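Local coordinates for protein spore germination lipase LipC (Metagenome, PDB 6NKD) that probably hydrolyses lipid esters as a GDSL-family lipase with lysophospholipase activity, and may act in spore germination, at residues V14-G19 against A47-E52; K95-F100 against A146-S151; L133-N138 against V168-A173. All blocks are in the same frame, centred on the assembly; numbering follows the deposited sequence.

How the contacts relate
Contact 3 is the buried one. It ties the ends of two parallel strands, 130-134 and 166-169, with backbone and side-chain hydrogen bonds. Contact 1 lies nearer the surface, about 16 Å from contact 3 centre to centre. It joins two loops beside the predicted catalytic serine by loose van der Waals touches, with no hydrogen bond between the two loops, and its polar ends turn to a second subunit. Contact 2 is partly buried and packs two helices through aromatic rings. Contacts 2 and 3 cross along the chain and touch: helix 144-157, which carries 146-151, bridges the two strands of contact 3, and Asp147 of contact 2 probably hydrogen-bonds the hydroxyl of Tyr172.

Contact 1: V14-G19 against A47-E52; sequences VGVGAG and AKSGLE
Val14 points its CG2 methyl at the backbone corner where Ala47 passes into Lys48. That methyl sits anti to its own carbonyl carbon and beside the backbone N (chi1 171° for CG1). Val14 CG2 meets Ala47 CB at 3.6 Å, and it lies 3.7 Å from Lys48 N. Both CB atoms lean toward the opposite segment, so the pair meets methyl to methyl. A second, lighter touch lies further on. Val16 holds its side chain in the same rotamer, and Val16 CG2 approaches Ser49 OG at 3.9 Å. No hydrogen bond crosses between the segments. The polar ends are used across a subunit interface instead: Ser49 OG bonds Glu55 of the second subunit, and Lys48 NZ forms a salt bridge with Glu52 of that same subunit. Lys48 CB points away from Val14-Gly19. Gly15 ends helix 11-14 in a Schellman motif, with Val16 N bonding Ser11 O. From Lys48 to Leu51 the other loop makes a type II beta turn, and Gly50 takes positive phi within it. Ser49 and Val16 both touch Ser11, the predicted nucleophile. The two loops are consistent with the active-site rim of an SGNH hydrolase, where the backbone N of the nucleophilic serine, a glycine and an asparagine form the oxyanion hole; Gly50 and Asn82 would probably fill the last two places.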
loop_
_atom_site.group_PDB
_atom_site.type_symbol
_atom_site.label_atom_id
_atom_site.label_comp_id
_atom_site.label_asym_id
_atom_site.label_seq_id
_atom_site.Cartn_x
_atom_site.Cartn_y
_atom_site.Cartn_z
ATOM N N VAL A 14 -0.480 -1.668 -13.850
ATOM C CA VAL A 14 -0.892 -1.192 -12.535
ATOM C C VAL A 14 -0.611 0.300 -12.399
ATOM O O VAL A 14 -1.399 1.044 -11.802
ATOM C CB VAL A 14 -0.190 -2.005 -11.430
ATOM C CG1 VAL A 14 -0.439 -1.384 -10.064
ATOM C CG2 VAL A 14 -0.657 -3.451 -11.454
ATOM N N GLY A 15 0.499 0.763 -12.961
ATOM C CA GLY A 15 0.921 2.138 -12.810
ATOM C C GLY A 15 1.962 2.371 -11.740
ATOM O O GLY A 15 2.043 3.487 -11.214
ATOM N N VAL A 16 2.756 1.357 -11.399
ATOM C CA VAL A 16 3.750 1.490 -10.344
ATOM C C VAL A 16 4.820 2.475 -10.784
ATOM O O VAL A 16 5.302 2.427 -11.923
ATOM C CB VAL A 16 4.352 0.118 -10.003
ATOM C CG1 VAL A 16 5.431 0.247 -8.936
ATOM C CG2 VAL A 16 3.260 -0.841 -9.553
ATOM N N GLY A 17 5.188 3.390 -9.889
ATOM C CA GLY A 17 6.186 4.405 -10.149
ATOM C C GLY A 17 5.621 5.809 -10.197
ATOM O O GLY A 17 6.296 6.754 -9.772
ATOM N N ALA A 18 4.396 5.963 -10.695
ATOM C CA ALA A 18 3.743 7.262 -10.755
ATOM C C ALA A 18 3.237 7.736 -9.400
ATOM O O ALA A 18 2.907 8.918 -9.262
ATOM C CB ALA A 18 2.576 7.215 -11.747
ATOM N N GLY A 19 3.175 6.861 -8.412
ATOM C CA GLY A 19 2.612 7.209 -7.125
ATOM C C GLY A 19 1.244 6.583 -6.939
ATOM O O GLY A 19 0.501 6.341 -7.900
ATOM N N ALA A 47 -4.303 -6.607 -13.545
ATOM C CA ALA A 47 -2.853 -6.477 -13.506
ATOM C C ALA A 47 -2.362 -6.625 -12.073
ATOM O O ALA A 47 -3.077 -6.309 -11.119
ATOM C CB ALA A 47 -2.399 -5.136 -14.091
ATOM N N LYS A 48 -1.127 -7.102 -11.943
ATOM C CA LYS A 48 -0.492 -7.301 -10.648
ATOM C C LYS A 48 1.014 -7.328 -10.861
ATOM O O LYS A 48 1.498 -7.811 -11.887
ATOM C CB LYS A 48 -0.965 -8.601 -9.983
ATOM C CG LYS A 48 -0.427 -8.835 -8.575
ATOM C CD LYS A 48 -1.335 -8.226 -7.517
ATOM C CE LYS A 48 -0.752 -8.392 -6.122
ATOM N NZ LYS A 48 -0.351 -9.799 -5.842
ATOM N N SER A 49 1.750 -6.795 -9.890
ATOM C CA SER A 49 3.204 -6.811 -9.973
ATOM C C SER A 49 3.721 -8.245 -9.962
ATOM O O SER A 49 3.232 -9.095 -9.212
ATOM C CB SER A 49 3.809 -6.018 -8.814
ATOM O OG SER A 49 3.429 -4.656 -8.889
ATOM N N GLY A 50 4.710 -8.515 -10.809
ATOM C CA GLY A 50 5.261 -9.850 -10.920
ATOM C C GLY A 50 4.418 -10.829 -11.701
ATOM O O GLY A 50 4.658 -12.038 -11.608
ATOM N N LEU A 51 3.439 -10.353 -12.466
ATOM C CA LEU A 51 2.597 -11.228 -13.278
ATOM C C LEU A 51 3.311 -11.480 -14.599
ATOM O O LEU A 51 3.307 -10.633 -15.495
ATOM C CB LEU A 51 1.225 -10.602 -13.497
ATOM C CG LEU A 51 0.023 -11.530 -13.322
ATOM C CD1 LEU A 51 -0.043 -12.042 -11.892
ATOM C CD2 LEU A 51 -1.264 -10.815 -13.700
ATOM N N GLU A 52 3.930 -12.651 -14.726
ATOM C CA GLU A 52 4.690 -12.970 -15.922
ATOM C C GLU A 52 3.753 -13.336 -17.073
ATOM O O GLU A 52 2.541 -13.494 -16.904
ATOM C CB GLU A 52 5.683 -14.096 -15.638
ATOM C CG GLU A 52 6.695 -13.741 -14.557
ATOM C CD GLU A 52 7.846 -14.724 -14.477
ATOM O OE1 GLU A 52 7.987 -15.556 -15.398
ATOM O OE2 GLU A 52 8.612 -14.663 -13.491
#

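Contact 2: K95-F100 against A146-S151; sequences KDEHVF and ADKWIS
Trp149 reaches from helix 144-157 across to the start of helix 98-122, where Phe100 lies against it. Trp149 CB meets Phe100 CD2 at 3.5 Å. CG is placed anti to the carbonyl carbon (chi1 -86°) and touches the same CD2. Further out, Phe100 CB sits over the centre of the six-membered ring, 3.4 Å from its centroid, a CH-pi contact. It lies close to CD2, CE2, CE3 and CZ3 alike, and Trp149 CD2 is nearest to Phe100 CB at 3.4 Å. The Phe100 ring is nearly parallel to the five-membered ring, with planes 12° apart, but displaced along its plane, with little ring-on-ring overlap. Helix 144-157 is the crossover helix of the beta-alpha-beta unit from strand 130-134 to strand 166-169, and here it packs through Trp149 on the start of helix 98-122. Trp149 NE1 lies 3.5 Å from Glu97 O. Trp149 CZ2 has Asp96 O at the edge, near the ring plane, at 4.3 Å. At the tip, Trp149 CH2 meets Val99 CG1 at 4.1 Å. An alanine here would probably open a gap beneath Phe100 CB and leave Val99 CG1 without its ring partner. Tyr91 packs edge-to-face with Trp149.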
loop_
_atom_site.group_PDB
_atom_site.type_symbol
_atom_site.label_atom_id
_atom_site.label_comp_id
_atom_site.label_asym_id
_atom_site.label_seq_id
_atom_site.Cartn_x
_atom_site.Cartn_y
_atom_site.Cartn_z
ATOM N N LYS A 95 27.189 -15.420 -16.036
ATOM C CA LYS A 95 27.795 -14.865 -17.250
ATOM C C LYS A 95 27.394 -15.642 -18.501
ATOM O O LYS A 95 28.135 -15.682 -19.486
ATOM C CB LYS A 95 29.321 -14.792 -17.127
ATOM C CG LYS A 95 29.805 -13.854 -16.032
ATOM C CD LYS A 95 29.598 -12.393 -16.408
ATOM C CE LYS A 95 30.790 -11.843 -17.175
ATOM N NZ LYS A 95 32.025 -11.830 -16.340
ATOM N N ASP A 96 26.217 -16.261 -18.477
ATOM C CA ASP A 96 25.688 -16.972 -19.633
ATOM C C ASP A 96 24.799 -16.021 -20.426
ATOM O O ASP A 96 23.795 -15.522 -19.908
ATOM C CB ASP A 96 24.906 -18.211 -19.199
ATOM C CG ASP A 96 24.487 -19.082 -20.371
ATOM O OD1 ASP A 96 24.847 -18.758 -21.522
ATOM O OD2 ASP A 96 23.796 -20.096 -20.138
ATOM N N GLU A 97 25.172 -15.770 -21.681
ATOM C CA GLU A 97 24.421 -14.857 -22.532
ATOM C C GLU A 97 23.138 -15.475 -23.071
ATOM O O GLU A 97 22.324 -14.758 -23.665
ATOM C CB GLU A 97 25.312 -14.390 -23.687
ATOM C CG GLU A 97 24.952 -13.032 -24.260
ATOM C CD GLU A 97 26.029 -12.494 -25.183
ATOM O OE1 GLU A 97 26.014 -11.279 -25.471
ATOM O OE2 GLU A 97 26.892 -13.286 -25.617
ATOM N N HIS A 98 22.933 -16.776 -22.870
ATOM C CA HIS A 98 21.750 -17.473 -23.352
ATOM C C HIS A 98 20.577 -17.409 -22.381
ATOM O O HIS A 98 19.445 -17.691 -22.785
ATOM C CB HIS A 98 22.099 -18.941 -23.641
ATOM C CG HIS A 98 20.944 -19.759 -24.130
ATOM N ND1 HIS A 98 20.403 -19.608 -25.388
ATOM C CD2 HIS A 98 20.222 -20.733 -23.524
ATOM C CE1 HIS A 98 19.401 -20.456 -25.538
ATOM N NE2 HIS A 98 19.270 -21.150 -24.424
ATOM N N VAL A 99 20.813 -17.026 -21.122
ATOM C CA VAL A 99 19.765 -17.114 -20.108
ATOM C C VAL A 99 18.591 -16.203 -20.443
ATOM O O VAL A 99 17.434 -16.545 -20.169
ATOM C CB VAL A 99 20.340 -16.808 -18.709
ATOM C CG1 VAL A 99 20.878 -15.386 -18.637
ATOM C CG2 VAL A 99 19.284 -17.038 -17.636
ATOM N N PHE A 100 18.852 -15.044 -21.050
ATOM C CA PHE A 100 17.753 -14.149 -21.391
ATOM C C PHE A 100 17.107 -14.537 -22.714
ATOM O O PHE A 100 15.890 -14.400 -22.870
ATOM C CB PHE A 100 18.234 -12.698 -21.446
ATOM C CG PHE A 100 17.159 -11.713 -21.831
ATOM C CD1 PHE A 100 16.279 -11.218 -20.881
ATOM C CD2 PHE A 100 17.025 -11.286 -23.144
ATOM C CE1 PHE A 100 15.287 -10.316 -21.232
ATOM C CE2 PHE A 100 16.036 -10.383 -23.500
ATOM C CZ PHE A 100 15.167 -9.898 -22.543
ATOM N N ALA A 146 22.213 -5.207 -21.682
ATOM C CA ALA A 146 20.794 -4.944 -21.476
ATOM C C ALA A 146 20.165 -4.331 -22.721
ATOM O O ALA A 146 19.034 -4.672 -23.083
ATOM C CB ALA A 146 20.598 -4.031 -20.267
ATOM N N ASP A 147 20.886 -3.433 -23.393
ATOM C CA ASP A 147 20.355 -2.825 -24.607
ATOM C C ASP A 147 20.278 -3.840 -25.741
ATOM O O ASP A 147 19.301 -3.862 -26.496
ATOM C CB ASP A 147 21.213 -1.627 -25.011
ATOM C CG ASP A 147 20.546 -0.762 -26.062
ATOM O OD1 ASP A 147 19.562 -0.069 -25.724
ATOM O OD2 ASP A 147 21.004 -0.773 -27.223
ATOM N N LYS A 148 21.300 -4.689 -25.870
ATOM C CA LYS A 148 21.292 -5.707 -26.916
ATOM C C LYS A 148 20.194 -6.735 -26.676
ATOM O O LYS A 148 19.504 -7.146 -27.616
ATOM C CB LYS A 148 22.660 -6.386 -26.991
ATOM C CG LYS A 148 22.772 -7.476 -28.046
ATOM C CD LYS A 148 24.170 -8.076 -28.060
ATOM C CE LYS A 148 24.352 -9.058 -29.209
ATOM N NZ LYS A 148 25.744 -9.587 -29.275
ATOM N N TRP A 149 20.019 -7.158 -25.423
ATOM C CA TRP A 149 18.993 -8.146 -25.105
ATOM C C TRP A 149 17.602 -7.615 -25.423
ATOM O O TRP A 149 16.785 -8.306 -26.042
ATOM C CB TRP A 149 19.091 -8.539 -23.630
ATOM C CG TRP A 149 20.064 -9.645 -23.349
ATOM C CD1 TRP A 149 20.766 -10.375 -24.265
ATOM C CD2 TRP A 149 20.437 -10.151 -22.061
ATOM N NE1 TRP A 149 21.553 -11.304 -23.626
ATOM C CE2 TRP A 149 21.369 -11.188 -22.273
ATOM C CE3 TRP A 149 20.073 -9.830 -20.750
ATOM C CZ2 TRP A 149 21.942 -11.903 -21.223
ATOM C CZ3 TRP A 149 20.642 -10.541 -19.708
ATOM C CH2 TRP A 149 21.567 -11.566 -19.952
ATOM N N ILE A 150 17.319 -6.378 -25.009
ATOM C CA ILE A 150 15.983 -5.823 -25.184
ATOM C C ILE A 150 15.724 -5.477 -26.644
ATOM O O ILE A 150 14.595 -5.618 -27.132
ATOM C CB ILE A 150 15.807 -4.610 -24.249
ATOM C CG1 ILE A 150 15.872 -5.074 -22.791
ATOM C CG2 ILE A 150 14.501 -3.881 -24.527
ATOM C CD1 ILE A 150 15.699 -3.971 -21.775
ATOM N N SER A 151 16.755 -5.042 -27.372
ATOM C CA SER A 151 16.583 -4.772 -28.796
ATOM C C SER A 151 16.245 -6.044 -29.562
ATOM O O SER A 151 15.425 -6.019 -30.487
ATOM C CB SER A 151 17.843 -4.124 -29.368
ATOM O OG SER A 151 18.134 -2.899 -28.716
#

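Contact 3: L133-N138 against V168-A173; sequences LLNLYN and VIDTYA
The Asn135 amide and the Asp170 carboxylate stand almost at right angles, 85° apart. Asp170 OD1 lies close to the amide plane and accepts from Asn135 ND2 at 3.3 Å, the donor arriving from above the carboxylate plane. On the other end of the amide, Asn135 OD1 takes Tyr172 N at 3.1 Å, tilted 24° from the carbonyl plane, and a weak bond from Thr171 N. Thr171 OG1 lies 3.0 Å from both Asn135 O and Asn135 OD1, and its one proton can serve either. Chi1 60° sets Asn135 CG between its backbone N and carbonyl carbon, 3.1 Å from Ile169 O; OD1 then meets the first N-H groups of helix 171-175. The Tyr172 ring has Leu136 O at its edge, near the plane, while Asn138 CB approaches Tyr172 CE1 obliquely at 4.0 Å. A water joins Asn138 N to Tyr172 O.

Earlier in both segments, the strands pair in parallel. Ile169 N bonds Leu133 O at 2.8 Å, and Asn135 N bonds Ile169 O at 3.1 Å. Leu133 CD1 packs on Val168 CG2 at 3.7 Å, and Leu134 and Ile169 lie side by side on the other face. Helix 144-157 touches Asn135 and Tyr172, whose hydroxyl probably hydrogen-bonds Asp147. The contact joins the C-terminal ends of strands 130-134 and 166-169, the two strands of a beta-alpha-beta unit whose crossover is helix 144-157, with helix 192-204 packed on Leu134, Ile169 and Thr171.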
loop_
_atom_site.group_PDB
_atom_site.type_symbol
_atom_site.label_atom_id
_atom_site.label_comp_id
_atom_site.label_asym_id
_atom_site.label_seq_id
_atom_site.Cartn_x
_atom_site.Cartn_y
_atom_site.Cartn_z
ATOM N N LEU A 133 0.063 -3.888 -27.920
ATOM C CA LEU A 133 1.015 -4.440 -26.966
ATOM C C LEU A 133 2.308 -3.638 -27.020
ATOM O O LEU A 133 2.804 -3.317 -28.106
ATOM C CB LEU A 133 1.282 -5.921 -27.246
ATOM C CG LEU A 133 1.712 -6.328 -28.654
ATOM C CD1 LEU A 133 3.224 -6.475 -28.733
ATOM C CD2 LEU A 133 1.020 -7.614 -29.073
ATOM N N LEU A 134 2.845 -3.311 -25.851
ATOM C CA LEU A 134 4.004 -2.440 -25.734
ATOM C C LEU A 134 5.266 -3.269 -25.552
ATOM O O LEU A 134 5.284 -4.231 -24.779
ATOM C CB LEU A 134 3.843 -1.477 -24.558
ATOM C CG LEU A 134 2.559 -0.648 -24.524
ATOM C CD1 LEU A 134 1.467 -1.351 -23.726
ATOM C CD2 LEU A 134 2.838 0.737 -23.962
ATOM N N ASN A 135 6.324 -2.892 -26.266
ATOM C CA ASN A 135 7.584 -3.601 -26.130
ATOM C C ASN A 135 8.320 -3.125 -24.878
ATOM O O ASN A 135 7.811 -2.327 -24.085
ATOM C CB ASN A 135 8.436 -3.441 -27.391
ATOM C CG ASN A 135 8.773 -1.990 -27.713
ATOM O OD1 ASN A 135 8.763 -1.118 -26.845
ATOM N ND2 ASN A 135 9.087 -1.732 -28.976
ATOM N N LEU A 136 9.539 -3.620 -24.703
ATOM C CA LEU A 136 10.321 -3.325 -23.515
ATOM C C LEU A 136 11.260 -2.153 -23.763
ATOM O O LEU A 136 11.865 -2.038 -24.832
ATOM C CB LEU A 136 11.126 -4.554 -23.088
ATOM C CG LEU A 136 10.322 -5.802 -22.720
ATOM C CD1 LEU A 136 11.255 -6.951 -22.367
ATOM C CD2 LEU A 136 9.368 -5.508 -21.572
ATOM N N TYR A 137 11.366 -1.280 -22.769
ATOM C CA TYR A 137 12.372 -0.231 -22.762
ATOM C C TYR A 137 13.588 -0.692 -21.965
ATOM O O TYR A 137 13.517 -1.625 -21.160
ATOM C CB TYR A 137 11.808 1.064 -22.171
ATOM C CG TYR A 137 11.287 0.932 -20.755
ATOM C CD1 TYR A 137 12.132 1.088 -19.663
ATOM C CD2 TYR A 137 9.947 0.663 -20.510
ATOM C CE1 TYR A 137 11.661 0.972 -18.370
ATOM C CE2 TYR A 137 9.465 0.546 -19.219
ATOM C CZ TYR A 137 10.327 0.701 -18.153
ATOM O OH TYR A 137 9.856 0.586 -16.866
ATOM N N ASN A 138 14.716 -0.023 -22.197
ATOM C CA ASN A 138 15.947 -0.368 -21.501
ATOM C C ASN A 138 16.168 0.611 -20.356
ATOM O O ASN A 138 16.605 1.747 -20.596
ATOM C CB ASN A 138 17.138 -0.350 -22.462
ATOM C CG ASN A 138 18.442 -0.715 -21.780
ATOM O OD1 ASN A 138 18.450 -1.394 -20.752
ATOM N ND2 ASN A 138 19.554 -0.262 -22.346
ATOM N N VAL A 168 2.404 -3.009 -32.395
ATOM C CA VAL A 168 3.421 -3.113 -31.356
ATOM C C VAL A 168 3.928 -1.708 -31.063
ATOM O O VAL A 168 4.491 -1.046 -31.942
ATOM C CB VAL A 168 4.569 -4.041 -31.782
ATOM C CG1 VAL A 168 5.581 -4.180 -30.657
ATOM C CG2 VAL A 168 4.024 -5.399 -32.191
ATOM N N ILE A 169 3.725 -1.251 -29.832
ATOM C CA ILE A 169 4.066 0.116 -29.459
ATOM C C ILE A 169 5.547 0.185 -29.111
ATOM O O ILE A 169 6.050 -0.610 -28.307
ATOM C CB ILE A 169 3.192 0.591 -28.288
ATOM C CG1 ILE A 169 1.712 0.435 -28.644
ATOM C CG2 ILE A 169 3.506 2.034 -27.933
ATOM C CD1 ILE A 169 1.289 1.204 -29.878
ATOM N N ASP A 170 6.251 1.142 -29.719
ATOM C CA ASP A 170 7.697 1.274 -29.546
ATOM C C ASP A 170 7.975 2.037 -28.254
ATOM O O ASP A 170 8.319 3.223 -28.246
ATOM C CB ASP A 170 8.320 1.962 -30.754
ATOM C CG ASP A 170 9.821 1.768 -30.829
ATOM O OD1 ASP A 170 10.388 1.122 -29.921
ATOM O OD2 ASP A 170 10.434 2.258 -31.801
ATOM N N THR A 171 7.812 1.331 -27.131
ATOM C CA THR A 171 8.132 1.922 -25.836
ATOM C C THR A 171 9.619 2.220 -25.718
ATOM O O THR A 171 10.013 3.149 -25.004
ATOM C CB THR A 171 7.701 0.992 -24.700
ATOM O OG1 THR A 171 6.614 0.167 -25.135
ATOM C CG2 THR A 171 7.263 1.803 -23.492
ATOM N N TYR A 172 10.454 1.439 -26.406
ATOM C CA TYR A 172 11.898 1.640 -26.347
ATOM C C TYR A 172 12.282 3.017 -26.874
ATOM O O TYR A 172 13.081 3.731 -26.258
ATOM C CB TYR A 172 12.601 0.532 -27.135
ATOM C CG TYR A 172 14.106 0.661 -27.220
ATOM C CD1 TYR A 172 14.929 0.088 -26.257
ATOM C CD2 TYR A 172 14.706 1.340 -28.273
ATOM C CE1 TYR A 172 16.305 0.200 -26.338
ATOM C CE2 TYR A 172 16.078 1.457 -28.360
ATOM C CZ TYR A 172 16.874 0.886 -27.391
ATOM O OH TYR A 172 18.243 1.002 -27.481
ATOM N N ALA A 173 11.713 3.411 -28.019
ATOM C CA ALA A 173 12.029 4.715 -28.592
ATOM C C ALA A 173 11.520 5.856 -27.719
ATOM O O ALA A 173 12.102 6.946 -27.727
ATOM C CB ALA A 173 11.445 4.829 -30.000
HETATM O O HOH W 1 14.232 2.594 -24.028
#